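Local structure of fiber (Bovine adenovirus 4, 4UE0) at residues A[12-17]-A[52-57]; A[23-28]-A[60-65]; A[38-43]-A[112-117]. The protein forms the trimeric head domain of the viral fibre, which probably attaches the virion to an adhesion receptor on the host cell during entry. All coordinates share one frame; numbering follows the deposited sequence. Where two conformers were deposited one is given.

In the fold
The head domain is a beta sandwich, and the three contacts sample its two sheets. Contact 1 joins strands 8-16 and 51-55, the outermost strands, within this chain, of one sheet and the other. Contact 2 lays strand 19-29, the neighbour of 8-16, against the short helix 58-61 and the turn after it. Contact 3 pairs strands 34-40 and 114-120 within the first sheet. Their centres lie about 13 to 14 Å apart. Phe54 meets Leu23 and Leu60, tying contact 1 to contact 2, and Leu60 in turn meets Leu38 of contact 3. Contact 3 also reaches into the trimer interface, where Ser41 and Gln42 bond to a neighbouring subunit.

Contact 1: A[12-17]-A[52-57]; sequences RVVGFM and IYFQAD
Phe16 packs over Ile52 and against Tyr53 at the tight end of this contact. With CG anti to its backbone N (chi1 -172°), its ring lies with one face over Ile52, whose CA sits 4.0 Å from the centroid of the Phe16 ring. The edge of that same ring points into the face of Tyr53 in a T-shaped stack, planes at 83°. Two residues back along the strand, Val14 CG2 sits squarely over the centre of the Phe54 ring, 3.7 Å from its centroid. The two strands are, within this chain, outermost in different sheets of the beta sandwich, crossing at 119° with axes 8.0 Å apart, so side chains rather than backbone bonds join them. At the far end Arg12 adds hydrogen bonds and a salt bridge: NH1 donates in the guanidinium plane to Gln55 O at 2.9 Å and to the anti lone pair of Asp57 OD1 at 3.0 Å, while NH2 makes a longer bond to the same Gln55 O. Asp57 OD2 caps the helix that follows. The loose side is the exposed one: Gln55 points away, and Met17, modelled in two conformers, brings CE only to 4.0 Å from Tyr53 OH.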
ATOM      1  N   ARG A  12      -9.676 -13.281  -8.641  1.00 19.23           N
ATOM      2  CA  ARG A  12      -9.479 -14.718  -8.542  1.00 21.05           C
ATOM      3  C   ARG A  12      -9.327 -15.066  -7.074  1.00 19.14           C
ATOM      4  O   ARG A  12      -8.461 -14.533  -6.380  1.00 20.12           O
ATOM      5  CB  ARG A  12      -8.217 -15.113  -9.308  1.00 23.37           C
ATOM      6  CG  ARG A  12      -7.721 -16.530  -9.092  1.00 22.81           C
ATOM      7  CD  ARG A  12      -8.782 -17.553  -9.481  1.00 25.42           C
ATOM      8  NE  ARG A  12      -8.323 -18.898  -9.162  1.00 28.13           N
ATOM      9  CZ  ARG A  12      -7.438 -19.575  -9.889  1.00 26.20           C
ATOM     10  NH1 ARG A  12      -6.943 -19.065 -11.018  1.00 29.07           N
ATOM     11  NH2 ARG A  12      -7.044 -20.771  -9.482  1.00 32.38           N
ATOM     12  N   VAL A  13     -10.177 -15.964  -6.611  1.00 20.07           N
ATOM     13  CA  VAL A  13     -10.047 -16.543  -5.310  1.00 17.37           C
ATOM     14  C   VAL A  13      -9.253 -17.833  -5.478  1.00 17.71           C
ATOM     15  O   VAL A  13      -9.536 -18.613  -6.397  1.00 20.86           O
ATOM     16  CB  VAL A  13     -11.434 -16.770  -4.703  1.00 23.53           C
ATOM     17  CG1 VAL A  13     -11.326 -17.585  -3.442  1.00 27.11           C
ATOM     18  CG2 VAL A  13     -12.110 -15.438  -4.430  1.00 26.86           C
ATOM     19  N   VAL A  14      -8.238 -18.030  -4.646  1.00 16.71           N
ATOM     20  CA  VAL A  14      -7.406 -19.231  -4.701  1.00 16.68           C
ATOM     21  C   VAL A  14      -7.506 -19.965  -3.378  1.00 15.79           C
ATOM     22  O   VAL A  14      -7.144 -19.416  -2.340  1.00 17.24           O
ATOM     23  CB  VAL A  14      -5.932 -18.852  -4.939  1.00 18.36           C
ATOM     24  CG1 VAL A  14      -5.041 -20.089  -5.000  1.00 18.66           C
ATOM     25  CG2 VAL A  14      -5.790 -18.053  -6.220  1.00 19.41           C
ATOM     26  N   GLY A  15      -7.965 -21.212  -3.423  1.00 17.21           N
ATOM     27  CA  GLY A  15      -7.829 -22.103  -2.283  1.00 17.17           C
ATOM     28  C   GLY A  15      -6.452 -22.747  -2.310  1.00 17.47           C
ATOM     29  O   GLY A  15      -6.067 -23.359  -3.297  1.00 21.89           O
ATOM     30  N   PHE A  16      -5.687 -22.587  -1.242  1.00 17.79           N
ATOM     31  CA  PHE A  16      -4.346 -23.143  -1.178  1.00 16.09           C
ATOM     32  C   PHE A  16      -4.183 -23.760   0.182  1.00 14.69           C
ATOM     33  O   PHE A  16      -4.340 -23.096   1.196  1.00 14.87           O
ATOM     34  CB  PHE A  16      -3.272 -22.088  -1.388  1.00 15.43           C
ATOM     35  CG  PHE A  16      -1.893 -22.665  -1.522  1.00 14.14           C
ATOM     36  CD1 PHE A  16      -1.500 -23.250  -2.701  1.00 16.25           C
ATOM     37  CD2 PHE A  16      -1.012 -22.634  -0.477  1.00 14.53           C
ATOM     38  CE1 PHE A  16      -0.251 -23.813  -2.831  1.00 15.07           C
ATOM     39  CE2 PHE A  16       0.247 -23.189  -0.600  1.00 13.35           C
ATOM     40  CZ  PHE A  16       0.630 -23.783  -1.813  1.00 13.68           C
ATOM     41  N   MET A  17      -3.896 -25.050   0.072  0.50 17.98           N
ATOM     42  CA  MET A  17      -4.085 -25.950   1.112  0.50 17.85           C
ATOM     43  C   MET A  17      -5.479 -25.592   1.649  0.50 16.86           C
ATOM     44  O   MET A  17      -6.450 -25.522   0.845  0.50 16.27           O
ATOM     45  CB  MET A  17      -2.898 -25.816   2.056  0.50 17.68           C
ATOM     46  CG  MET A  17      -1.570 -25.896   1.261  0.50 18.43           C
ATOM     47  SD  MET A  17      -1.083 -27.526   0.577  0.50 19.22           S
ATOM     48  CE  MET A  17      -0.227 -27.255  -0.981  0.50 18.71           C
ATOM     49  N   ILE A  52       2.915 -19.761  -2.422  1.00 11.61           N
ATOM     50  CA  ILE A  52       1.560 -20.082  -2.827  1.00 11.32           C
ATOM     51  C   ILE A  52       1.554 -20.116  -4.340  1.00 11.92           C
ATOM     52  O   ILE A  52       2.007 -19.177  -4.980  1.00 14.41           O
ATOM     53  CB  ILE A  52       0.554 -19.033  -2.326  1.00 11.79           C
ATOM     54  CG1 ILE A  52       0.502 -19.038  -0.801  1.00 12.01           C
ATOM     55  CG2 ILE A  52      -0.811 -19.281  -2.915  1.00 13.33           C
ATOM     56  CD1 ILE A  52      -0.291 -17.877  -0.214  1.00 13.95           C
ATOM     57  N   TYR A  53       1.083 -21.220  -4.915  1.00 12.31           N
ATOM     58  CA  TYR A  53       1.065 -21.361  -6.364  1.00 13.17           C
ATOM     59  C   TYR A  53      -0.294 -21.886  -6.803  1.00 13.74           C
ATOM     60  O   TYR A  53      -1.023 -22.515  -6.028  1.00 14.21           O
ATOM     61  CB  TYR A  53       2.197 -22.292  -6.826  1.00 13.93           C
ATOM     62  CG  TYR A  53       2.144 -23.635  -6.205  1.00 13.84           C
ATOM     63  CD1 TYR A  53       1.218 -24.592  -6.629  1.00 15.32           C
ATOM     64  CD2 TYR A  53       2.959 -23.948  -5.142  1.00 15.64           C
ATOM     65  CE1 TYR A  53       1.114 -25.795  -6.001  1.00 15.84           C
ATOM     66  CE2 TYR A  53       2.887 -25.194  -4.540  1.00 16.98           C
ATOM     67  CZ  TYR A  53       1.944 -26.116  -4.971  1.00 16.98           C
ATOM     68  OH  TYR A  53       1.847 -27.347  -4.343  1.00 22.96           O
ATOM     69  N   PHE A  54      -0.618 -21.657  -8.058  1.00 13.90           N
ATOM     70  CA  PHE A  54      -1.887 -22.054  -8.604  1.00 15.79           C
ATOM     71  C   PHE A  54      -1.858 -21.844 -10.112  1.00 15.65           C
ATOM     72  O   PHE A  54      -0.984 -21.175 -10.656  1.00 17.19           O
ATOM     73  CB  PHE A  54      -3.035 -21.247  -7.962  1.00 16.33           C
ATOM     74  CG  PHE A  54      -2.913 -19.766  -8.160  1.00 15.81           C
ATOM     75  CD1 PHE A  54      -2.123 -18.994  -7.306  1.00 15.72           C
ATOM     76  CD2 PHE A  54      -3.580 -19.154  -9.205  1.00 17.28           C
ATOM     77  CE1 PHE A  54      -2.006 -17.639  -7.508  1.00 16.16           C
ATOM     78  CE2 PHE A  54      -3.475 -17.809  -9.409  1.00 17.81           C
ATOM     79  CZ  PHE A  54      -2.693 -17.050  -8.564  1.00 17.12           C
ATOM     80  N   GLN A  55      -2.853 -22.407 -10.765  1.00 17.43           N
ATOM     81  CA  GLN A  55      -2.970 -22.294 -12.205  1.00 19.70           C
ATOM     82  C   GLN A  55      -3.854 -21.093 -12.512  1.00 21.86           C
ATOM     83  O   GLN A  55      -4.967 -20.951 -11.984  1.00 23.89           O
ATOM     84  CB  GLN A  55      -3.500 -23.592 -12.800  1.00 24.41           C
ATOM     85  CG  GLN A  55      -3.265 -23.760 -14.286  1.00 29.20           C
ATOM     86  CD  GLN A  55      -3.663 -25.147 -14.746  1.00 33.75           C
ATOM     87  OE1 GLN A  55      -4.094 -25.986 -13.947  1.00 38.93           O
ATOM     88  NE2 GLN A  55      -3.517 -25.398 -16.034  1.00 41.06           N
ATOM     89  N   ALA A  56      -3.334 -20.213 -13.360  1.00 23.62           N
ATOM     90  CA  ALA A  56      -3.975 -18.942 -13.615  1.00 25.88           C
ATOM     91  C   ALA A  56      -5.047 -19.092 -14.612  1.00 28.61           C
ATOM     92  O   ALA A  56      -4.931 -19.885 -15.539  1.00 35.02           O
ATOM     93  CB  ALA A  56      -2.984 -17.920 -14.126  1.00 27.72           C
ATOM     94  N   ASP A  57      -6.056 -18.255 -14.406  1.00 36.09           N
ATOM     95  CA  ASP A  57      -7.105 -17.966 -15.361  1.00 36.67           C
ATOM     96  C   ASP A  57      -6.603 -16.945 -16.404  1.00 34.99           C
ATOM     97  O   ASP A  57      -5.589 -16.243 -16.210  1.00 36.14           O
ATOM     98  CB  ASP A  57      -8.310 -17.383 -14.593  1.00 37.05           C
ATOM     99  CG  ASP A  57      -7.904 -16.239 -13.631  1.00 36.86           C
ATOM    100  OD1 ASP A  57      -7.333 -16.503 -12.560  1.00 32.62           O
ATOM    101  OD2 ASP A  57      -8.158 -15.082 -13.972  1.00 38.74           O
TER

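Contact 2: A[23-28]-A[60-65]; sequences LGWQII and LESIFV
The aromatic part of this contact is all Trp25. Its CG takes the crowded position between backbone N and carbonyl carbon (chi1 61°), which turns one indole face to the backbone of Leu60, in helix 58-61. Leu60 CA makes a CH-pi contact there, 4.1 Å from the centroid of the five-membered ring of Trp25. Leu60 N lies over the same face but toward the rim, 3.6 Å from Trp25 NE1, and its N-H is given to Asp57 OD2. Further along the indole, Ser62 OG sits over the six-membered end, 3.7 Å from Trp25 CZ3.

The apolar contacts are branch against branch. Leu60 has CG anti to its backbone N and splits its two methyls: CD1 meets Trp25 CD1 at 3.7 Å, whereas CD2 reaches Leu23 CD1 at 4.1 Å. Ile63 uses chiefly CG2, which wedges between Trp25 CE3, 3.7 Å away, and Ile27 CG1, 3.8 Å away.

No hydrogen bond crosses between 23-28 and 60-65; Ser62 OG, though 3.5 Å from Ile27 CD1, bonds to Gly59 O. Within 60-65, Glu61 to Phe64 form a type I turn, closed by Phe64 N to Glu61 O, with Ile63 in it pointing toward the strand.

Leu23, Trp25 and Ile27 point their side chains toward 60-65, while that of Gln26 points away. The result is plain core packing in a beta sandwich, where a short helix and turn in the connection between strands 51-55 and 70-77 lie against the inner face of strand 19-29.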
ATOM      1  N   LEU A  23      -7.183 -12.471  -4.957  1.00 14.30           N
ATOM      2  CA  LEU A  23      -6.399 -11.593  -5.828  1.00 13.94           C
ATOM      3  C   LEU A  23      -7.280 -10.766  -6.733  1.00 15.65           C
ATOM      4  O   LEU A  23      -8.312 -11.241  -7.206  1.00 18.63           O
ATOM      5  CB  LEU A  23      -5.455 -12.415  -6.684  1.00 15.77           C
ATOM      6  CG  LEU A  23      -4.471 -13.309  -5.935  1.00 16.34           C
ATOM      7  CD1 LEU A  23      -3.799 -14.297  -6.893  1.00 18.78           C
ATOM      8  CD2 LEU A  23      -3.444 -12.440  -5.249  1.00 15.63           C
ATOM      9  N   GLY A  24      -6.853  -9.537  -6.950  1.00 15.37           N
ATOM     10  CA  GLY A  24      -7.463  -8.652  -7.924  1.00 16.26           C
ATOM     11  C   GLY A  24      -6.396  -8.184  -8.865  1.00 15.90           C
ATOM     12  O   GLY A  24      -5.218  -8.074  -8.499  1.00 16.63           O
ATOM     13  N   TRP A  25      -6.778  -7.909 -10.091  1.00 16.70           N
ATOM     14  CA  TRP A  25      -5.843  -7.392 -11.076  1.00 18.60           C
ATOM     15  C   TRP A  25      -6.508  -6.319 -11.907  1.00 19.78           C
ATOM     16  O   TRP A  25      -7.753  -6.293 -12.049  1.00 21.61           O
ATOM     17  CB  TRP A  25      -5.301  -8.523 -11.965  1.00 21.38           C
ATOM     18  CG  TRP A  25      -6.368  -9.241 -12.750  1.00 22.87           C
ATOM     19  CD1 TRP A  25      -7.055 -10.387 -12.384  1.00 23.32           C
ATOM     20  CD2 TRP A  25      -6.892  -8.853 -14.020  1.00 28.02           C
ATOM     21  NE1 TRP A  25      -7.965 -10.712 -13.359  1.00 27.91           N
ATOM     22  CE2 TRP A  25      -7.888  -9.788 -14.370  1.00 27.31           C
ATOM     23  CE3 TRP A  25      -6.619  -7.801 -14.900  1.00 29.27           C
ATOM     24  CZ2 TRP A  25      -8.616  -9.701 -15.579  1.00 32.55           C
ATOM     25  CZ3 TRP A  25      -7.344  -7.709 -16.100  1.00 33.78           C
ATOM     26  CH2 TRP A  25      -8.323  -8.656 -16.429  1.00 38.18           C
ATOM     27  N   GLN A  26      -5.677  -5.405 -12.423  1.00 19.76           N
ATOM     28  CA  GLN A  26      -6.153  -4.343 -13.322  0.50 20.42           C
ATOM     29  C   GLN A  26      -5.074  -4.025 -14.347  1.00 19.62           C
ATOM     30  O   GLN A  26      -3.866  -4.093 -14.062  1.00 20.20           O
ATOM     31  CB  GLN A  26      -6.526  -3.029 -12.590  0.50 21.45           C
ATOM     32  CG  GLN A  26      -7.182  -3.140 -11.223  0.50 28.47           C
ATOM     33  CD  GLN A  26      -6.970  -1.883 -10.379  0.50 31.35           C
ATOM     34  OE1 GLN A  26      -6.753  -1.953  -9.160  0.50 30.98           O
ATOM     35  NE2 GLN A  26      -7.010  -0.724 -11.032  0.50 32.78           N
ATOM     36  N   ILE A  27      -5.522  -3.689 -15.550  1.00 20.83           N
ATOM     37  CA  ILE A  27      -4.667  -3.128 -16.591  1.00 21.09           C
ATOM     38  C   ILE A  27      -5.251  -1.749 -16.891  1.00 23.28           C
ATOM     39  O   ILE A  27      -6.417  -1.628 -17.261  1.00 24.86           O
ATOM     40  CB  ILE A  27      -4.618  -3.985 -17.862  1.00 22.06           C
ATOM     41  CG1 ILE A  27      -4.135  -5.379 -17.505  1.00 22.27           C
ATOM     42  CG2 ILE A  27      -3.709  -3.321 -18.904  1.00 26.12           C
ATOM     43  CD1 ILE A  27      -4.134  -6.352 -18.674  1.00 25.77           C
ATOM     44  N   ILE A  28      -4.424  -0.731 -16.719  1.00 21.96           N
ATOM     45  CA  ILE A  28      -4.825   0.630 -16.987  1.00 22.08           C
ATOM     46  C   ILE A  28      -4.009   1.139 -18.175  1.00 23.08           C
ATOM     47  O   ILE A  28      -2.856   1.468 -18.023  1.00 23.57           O
ATOM     48  CB  ILE A  28      -4.634   1.512 -15.742  1.00 23.02           C
ATOM     49  CG1 ILE A  28      -5.414   0.934 -14.550  1.00 24.56           C
ATOM     50  CG2 ILE A  28      -5.079   2.933 -16.041  1.00 27.52           C
ATOM     51  CD1 ILE A  28      -5.002   1.492 -13.214  1.00 28.86           C
ATOM     52  N   LEU A  60      -6.035 -13.185 -15.117  1.00 25.92           N
ATOM     53  CA  LEU A  60      -4.847 -12.940 -14.328  1.00 24.03           C
ATOM     54  C   LEU A  60      -3.579 -13.086 -15.156  1.00 21.37           C
ATOM     55  O   LEU A  60      -2.592 -12.342 -14.997  1.00 24.09           O
ATOM     56  CB  LEU A  60      -4.842 -13.911 -13.176  1.00 27.08           C
ATOM     57  CG  LEU A  60      -3.896 -13.642 -12.049  1.00 28.89           C
ATOM     58  CD1 LEU A  60      -3.932 -12.209 -11.511  1.00 24.80           C
ATOM     59  CD2 LEU A  60      -4.267 -14.620 -10.962  1.00 29.88           C
ATOM     60  N   GLU A  61      -3.576 -14.061 -16.049  1.00 23.46           N
ATOM     61  CA  GLU A  61      -2.397 -14.246 -16.860  1.00 21.74           C
ATOM     62  C   GLU A  61      -2.098 -12.970 -17.661  1.00 22.87           C
ATOM     63  O   GLU A  61      -0.936 -12.739 -18.004  1.00 25.58           O
ATOM     64  CB  GLU A  61      -2.550 -15.407 -17.822  1.00 27.45           C
ATOM     65  CG  GLU A  61      -2.273 -16.792 -17.271  1.00 34.60           C
ATOM     66  CD  GLU A  61      -2.228 -17.831 -18.378  1.00 41.17           C
ATOM     67  OE1 GLU A  61      -3.277 -18.041 -19.015  1.00 57.14           O
ATOM     68  OE2 GLU A  61      -1.159 -18.421 -18.624  1.00 38.46           O
ATOM     69  N   SER A  62      -3.133 -12.165 -17.972  1.00 22.98           N
ATOM     70  CA  SER A  62      -2.981 -11.008 -18.862  1.00 23.31           C
ATOM     71  C   SER A  62      -2.093  -9.904 -18.296  1.00 25.27           C
ATOM     72  O   SER A  62      -1.654  -9.040 -19.062  1.00 24.86           O
ATOM     73  CB  SER A  62      -4.362 -10.459 -19.293  1.00 26.23           C
ATOM     74  OG  SER A  62      -5.074  -9.744 -18.273  1.00 25.59           O
ATOM     75  N   ILE A  63      -1.827  -9.907 -16.986  1.00 22.61           N
ATOM     76  CA  ILE A  63      -1.029  -8.838 -16.412  1.00 19.68           C
ATOM     77  C   ILE A  63       0.467  -9.187 -16.407  1.00 18.73           C
ATOM     78  O   ILE A  63       1.309  -8.338 -16.055  1.00 22.30           O
ATOM     79  CB  ILE A  63      -1.495  -8.424 -14.984  1.00 18.73           C
ATOM     80  CG1 ILE A  63      -1.200  -9.520 -13.945  1.00 19.79           C
ATOM     81  CG2 ILE A  63      -2.961  -8.004 -14.970  1.00 22.36           C
ATOM     82  CD1 ILE A  63      -1.347  -9.066 -12.524  1.00 19.76           C
ATOM     83  N   PHE A  64       0.806 -10.429 -16.760  1.00 21.20           N
ATOM     84  CA  PHE A  64       2.205 -10.872 -16.743  1.00 21.69           C
ATOM     85  C   PHE A  64       2.821 -10.701 -18.121  1.00 31.37           C
ATOM     86  O   PHE A  64       3.102 -11.656 -18.826  1.00 42.74           O
ATOM     87  CB  PHE A  64       2.345 -12.322 -16.229  1.00 24.43           C
ATOM     88  CG  PHE A  64       1.994 -12.479 -14.765  1.00 19.62           C
ATOM     89  CD1 PHE A  64       0.669 -12.618 -14.380  1.00 20.75           C
ATOM     90  CD2 PHE A  64       2.974 -12.450 -13.757  1.00 20.09           C
ATOM     91  CE1 PHE A  64       0.319 -12.765 -13.068  1.00 19.95           C
ATOM     92  CE2 PHE A  64       2.612 -12.586 -12.428  1.00 18.48           C
ATOM     93  CZ  PHE A  64       1.281 -12.731 -12.087  1.00 20.03           C
ATOM     94  N   VAL A  65       3.015  -9.443 -18.487  1.00 36.54           N
ATOM     95  CA  VAL A  65       3.514  -9.063 -19.801  1.00 32.03           C
ATOM     96  C   VAL A  65       5.010  -8.835 -19.746  1.00 35.34           C
ATOM     97  O   VAL A  65       5.708  -9.080 -20.723  1.00 42.86           O
ATOM     98  CB  VAL A  65       2.812  -7.770 -20.279  1.00 35.15           C
ATOM     99  CG1 VAL A  65       3.530  -7.129 -21.460  1.00 42.67           C
ATOM    100  CG2 VAL A  65       1.362  -8.076 -20.632  1.00 38.98           C
TER

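Contact 3: A[38-43]-A[112-117]; sequences LNCSQF and SAWTAS
Strands 38-40 and 114-117 run antiparallel, their directions 174° apart, with Leu38-Ala116 and Cys40-Trp114 as hydrogen-bonded pairs on either side of the non-hydrogen-bonded pair Asn39-Thr115. They are neighbours in one antiparallel sheet of the beta sandwich that makes up the fibre head. Ala116 N meets Leu38 O at 2.8 Å, nearly along the C=O axis and almost straight at hydrogen (173°); the return bond, from Leu38 N, approaches Ala116 O from above the carbonyl plane. Cys40 N to Trp114 O and Trp114 N to Cys40 O close the second pair at 2.9 and 3.1 Å.

Leu38, Cys40, Trp114 and Ala116 share the inward face. Trp114, its CG in the crowded position between backbone N and carbonyl carbon (chi1 54°), swings the indole across the strand boundary beneath Cys40. Cys40 CB presses onto the indole face, only 3.3 Å from Trp114 CE2, a close CH-pi fit, while SG, anti to its backbone N, lies obliquely beside the five-membered ring at 4.5 Å from its centroid. Leu38 runs alongside Trp114, pointing the same way, and its CD2 meets the indole at the edge, 3.9 Å from CH2. Ala72, Cys74, Val88 and Ile90 of the other sheet also pack against Trp114, which thus bridges the two layers of the sandwich.

Beyond Cys40, Ser41 and Gln42 reach the trimer interface. Ser41 OG bonds to Ser117 of a neighbouring subunit, and Gln42 OE1 and NE2 bond to Tyr71 N and Pro69 O of that neighbouring subunit. Between the Cys40-Trp114 pair and the backbone bonding of Phe43 with Val111, a water donates to Ser41 O at 3.0 Å and to Ser112 O at 2.8 Å.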
ATOM      1  N   LEU A  38      -1.578  -5.740  -9.400  1.00 12.80           N
ATOM      2  CA  LEU A  38      -1.956  -6.986  -8.749  1.00 13.26           C
ATOM      3  C   LEU A  38      -2.147  -6.702  -7.272  1.00 12.45           C
ATOM      4  O   LEU A  38      -1.244  -6.163  -6.631  1.00 13.10           O
ATOM      5  CB  LEU A  38      -0.869  -8.058  -8.910  1.00 13.48           C
ATOM      6  CG  LEU A  38      -1.170  -9.423  -8.295  1.00 14.74           C
ATOM      7  CD1 LEU A  38      -2.413 -10.070  -8.879  1.00 15.65           C
ATOM      8  CD2 LEU A  38       0.025 -10.358  -8.450  1.00 17.88           C
ATOM      9  N   ASN A  39      -3.292  -7.081  -6.723  1.00 13.49           N
ATOM     10  CA  ASN A  39      -3.426  -6.983  -5.315  1.00 15.01           C
ATOM     11  C   ASN A  39      -4.005  -8.191  -4.666  1.00 13.65           C
ATOM     12  O   ASN A  39      -4.505  -9.089  -5.307  1.00 14.59           O
ATOM     13  CB  ASN A  39      -4.162  -5.754  -4.953  1.00 17.53           C
ATOM     14  CG  ASN A  39      -5.501  -5.704  -5.546  1.00 17.31           C
ATOM     15  OD1 ASN A  39      -6.219  -6.715  -5.631  1.00 22.61           O
ATOM     16  ND2 ASN A  39      -5.862  -4.522  -6.026  1.00 26.90           N
ATOM     17  N   CYS A  40      -3.861  -8.208  -3.361  1.00 12.12           N
ATOM     18  CA  CYS A  40      -4.292  -9.324  -2.559  1.00 12.06           C
ATOM     19  C   CYS A  40      -4.882  -8.804  -1.278  1.00 11.57           C
ATOM     20  O   CYS A  40      -4.301  -7.950  -0.619  1.00 11.67           O
ATOM     21  CB  CYS A  40      -3.071 -10.189  -2.261  1.00 14.91           C
ATOM     22  SG  CYS A  40      -3.403 -11.808  -1.550  1.00 16.74           S
ATOM     23  N   SER A  41      -6.039  -9.343  -0.910  1.00 10.89           N
ATOM     24  CA  SER A  41      -6.624  -9.020   0.391  1.00 11.20           C
ATOM     25  C   SER A  41      -5.843  -9.660   1.523  1.00 10.29           C
ATOM     26  O   SER A  41      -5.033 -10.585   1.292  1.00 11.26           O
ATOM     27  CB  SER A  41      -8.091  -9.446   0.445  1.00 11.64           C
ATOM     28  OG  SER A  41      -8.906  -8.674  -0.418  1.00 12.83           O
ATOM     29  N   GLN A  42      -6.046  -9.202   2.757  1.00 10.51           N
ATOM     30  CA  GLN A  42      -5.473  -9.898   3.885  1.00 10.44           C
ATOM     31  C   GLN A  42      -5.897 -11.374   3.884  1.00  9.91           C
ATOM     32  O   GLN A  42      -6.956 -11.738   3.392  1.00 11.29           O
ATOM     33  CB  GLN A  42      -5.848  -9.225   5.194  1.00 10.74           C
ATOM     34  CG  GLN A  42      -7.321  -9.297   5.535  1.00 10.97           C
ATOM     35  CD  GLN A  42      -7.635  -8.467   6.756  1.00 10.61           C
ATOM     36  OE1 GLN A  42      -7.321  -7.277   6.817  1.00 11.04           O
ATOM     37  NE2 GLN A  42      -8.229  -9.087   7.754  1.00 12.11           N
ATOM     38  N   PHE A  43      -5.028 -12.211   4.432  1.00 10.59           N
ATOM     39  CA  PHE A  43      -5.327 -13.626   4.512  1.00 11.41           C
ATOM     40  C   PHE A  43      -4.625 -14.226   5.709  1.00 11.54           C
ATOM     41  O   PHE A  43      -3.657 -13.678   6.238  1.00 12.05           O
ATOM     42  CB  PHE A  43      -4.930 -14.359   3.231  1.00 11.86           C
ATOM     43  CG  PHE A  43      -3.439 -14.420   2.981  1.00 13.32           C
ATOM     44  CD1 PHE A  43      -2.786 -13.331   2.415  1.00 14.23           C
ATOM     45  CD2 PHE A  43      -2.701 -15.529   3.314  1.00 14.13           C
ATOM     46  CE1 PHE A  43      -1.423 -13.356   2.188  1.00 15.01           C
ATOM     47  CE2 PHE A  43      -1.335 -15.557   3.100  1.00 13.34           C
ATOM     48  CZ  PHE A  43      -0.698 -14.463   2.545  1.00 13.86           C
ATOM     49  N   SER A 112      -1.123  -8.834   6.147  1.00  9.87           N
ATOM     50  CA  SER A 112      -1.749  -7.639   5.588  1.00 10.18           C
ATOM     51  C   SER A 112      -1.940  -7.725   4.066  1.00 10.74           C
ATOM     52  O   SER A 112      -1.191  -8.387   3.363  1.00 11.35           O
ATOM     53  CB  SER A 112      -0.922  -6.411   5.925  1.00 11.82           C
ATOM     54  OG  SER A 112       0.419  -6.539   5.496  1.00 15.09           O
ATOM     55  N   ALA A 113      -2.977  -7.030   3.574  1.00  9.96           N
ATOM     56  CA  ALA A 113      -3.201  -6.868   2.165  1.00  9.74           C
ATOM     57  C   ALA A 113      -2.013  -6.143   1.523  1.00 10.96           C
ATOM     58  O   ALA A 113      -1.348  -5.310   2.130  1.00 11.54           O
ATOM     59  CB  ALA A 113      -4.456  -6.059   1.950  1.00 10.87           C
ATOM     60  N   TRP A 114      -1.790  -6.437   0.253  1.00 11.53           N
ATOM     61  CA  TRP A 114      -0.695  -5.816  -0.491  1.00 12.06           C
ATOM     62  C   TRP A 114      -1.121  -5.529  -1.893  1.00 11.24           C
ATOM     63  O   TRP A 114      -2.052  -6.112  -2.435  1.00 11.48           O
ATOM     64  CB  TRP A 114       0.574  -6.693  -0.465  1.00 13.08           C
ATOM     65  CG  TRP A 114       0.392  -8.113  -0.918  1.00 13.87           C
ATOM     66  CD1 TRP A 114       0.221  -9.196  -0.121  1.00 15.41           C
ATOM     67  CD2 TRP A 114       0.422  -8.615  -2.267  1.00 12.61           C
ATOM     68  NE1 TRP A 114       0.156 -10.329  -0.870  1.00 15.73           N
ATOM     69  CE2 TRP A 114       0.248  -9.995  -2.194  1.00 14.37           C
ATOM     70  CE3 TRP A 114       0.555  -8.019  -3.529  1.00 13.24           C
ATOM     71  CZ2 TRP A 114       0.171 -10.794  -3.335  1.00 15.17           C
ATOM     72  CZ3 TRP A 114       0.446  -8.805  -4.649  1.00 15.14           C
ATOM     73  CH2 TRP A 114       0.263 -10.181  -4.542  1.00 15.92           C
ATOM     74  N   THR A 115      -0.368  -4.623  -2.506  1.00 11.68           N
ATOM     75  CA  THR A 115      -0.561  -4.272  -3.884  1.00 11.99           C
ATOM     76  C   THR A 115       0.784  -4.093  -4.578  1.00 10.92           C
ATOM     77  O   THR A 115       1.667  -3.468  -4.019  1.00 12.57           O
ATOM     78  CB  THR A 115      -1.310  -2.913  -4.073  0.50 13.56           C
ATOM     79  OG1 THR A 115      -2.619  -2.978  -3.502  0.50 13.79           O
ATOM     80  CG2 THR A 115      -1.425  -2.555  -5.571  0.50 17.99           C
ATOM     81  N   ALA A 116       0.877  -4.590  -5.796  1.00 10.66           N
ATOM     82  CA  ALA A 116       2.046  -4.428  -6.651  1.00 10.74           C
ATOM     83  C   ALA A 116       1.644  -3.695  -7.911  1.00 10.90           C
ATOM     84  O   ALA A 116       0.511  -3.833  -8.394  1.00 13.27           O
ATOM     85  CB  ALA A 116       2.639  -5.782  -7.034  1.00 11.56           C
ATOM     86  N   SER A 117       2.565  -2.930  -8.499  1.00 10.51           N
ATOM     87  CA  SER A 117       2.283  -2.178  -9.718  1.00 10.99           C
ATOM     88  C   SER A 117       3.527  -2.152 -10.594  1.00 10.81           C
ATOM     89  O   SER A 117       4.610  -1.792 -10.110  1.00 11.20           O
ATOM     90  CB  SER A 117       1.948  -0.689  -9.365  1.00 11.94           C
ATOM     91  OG  SER A 117       1.852   0.114 -10.537  1.00 14.84           O
TER
HETATM   92  O   HOH W   1      -2.034 -10.418   1.577  1.00 24.68           O
HETATM   93  O   HOH W   2      -5.849  -5.755   5.029  1.00 12.12           O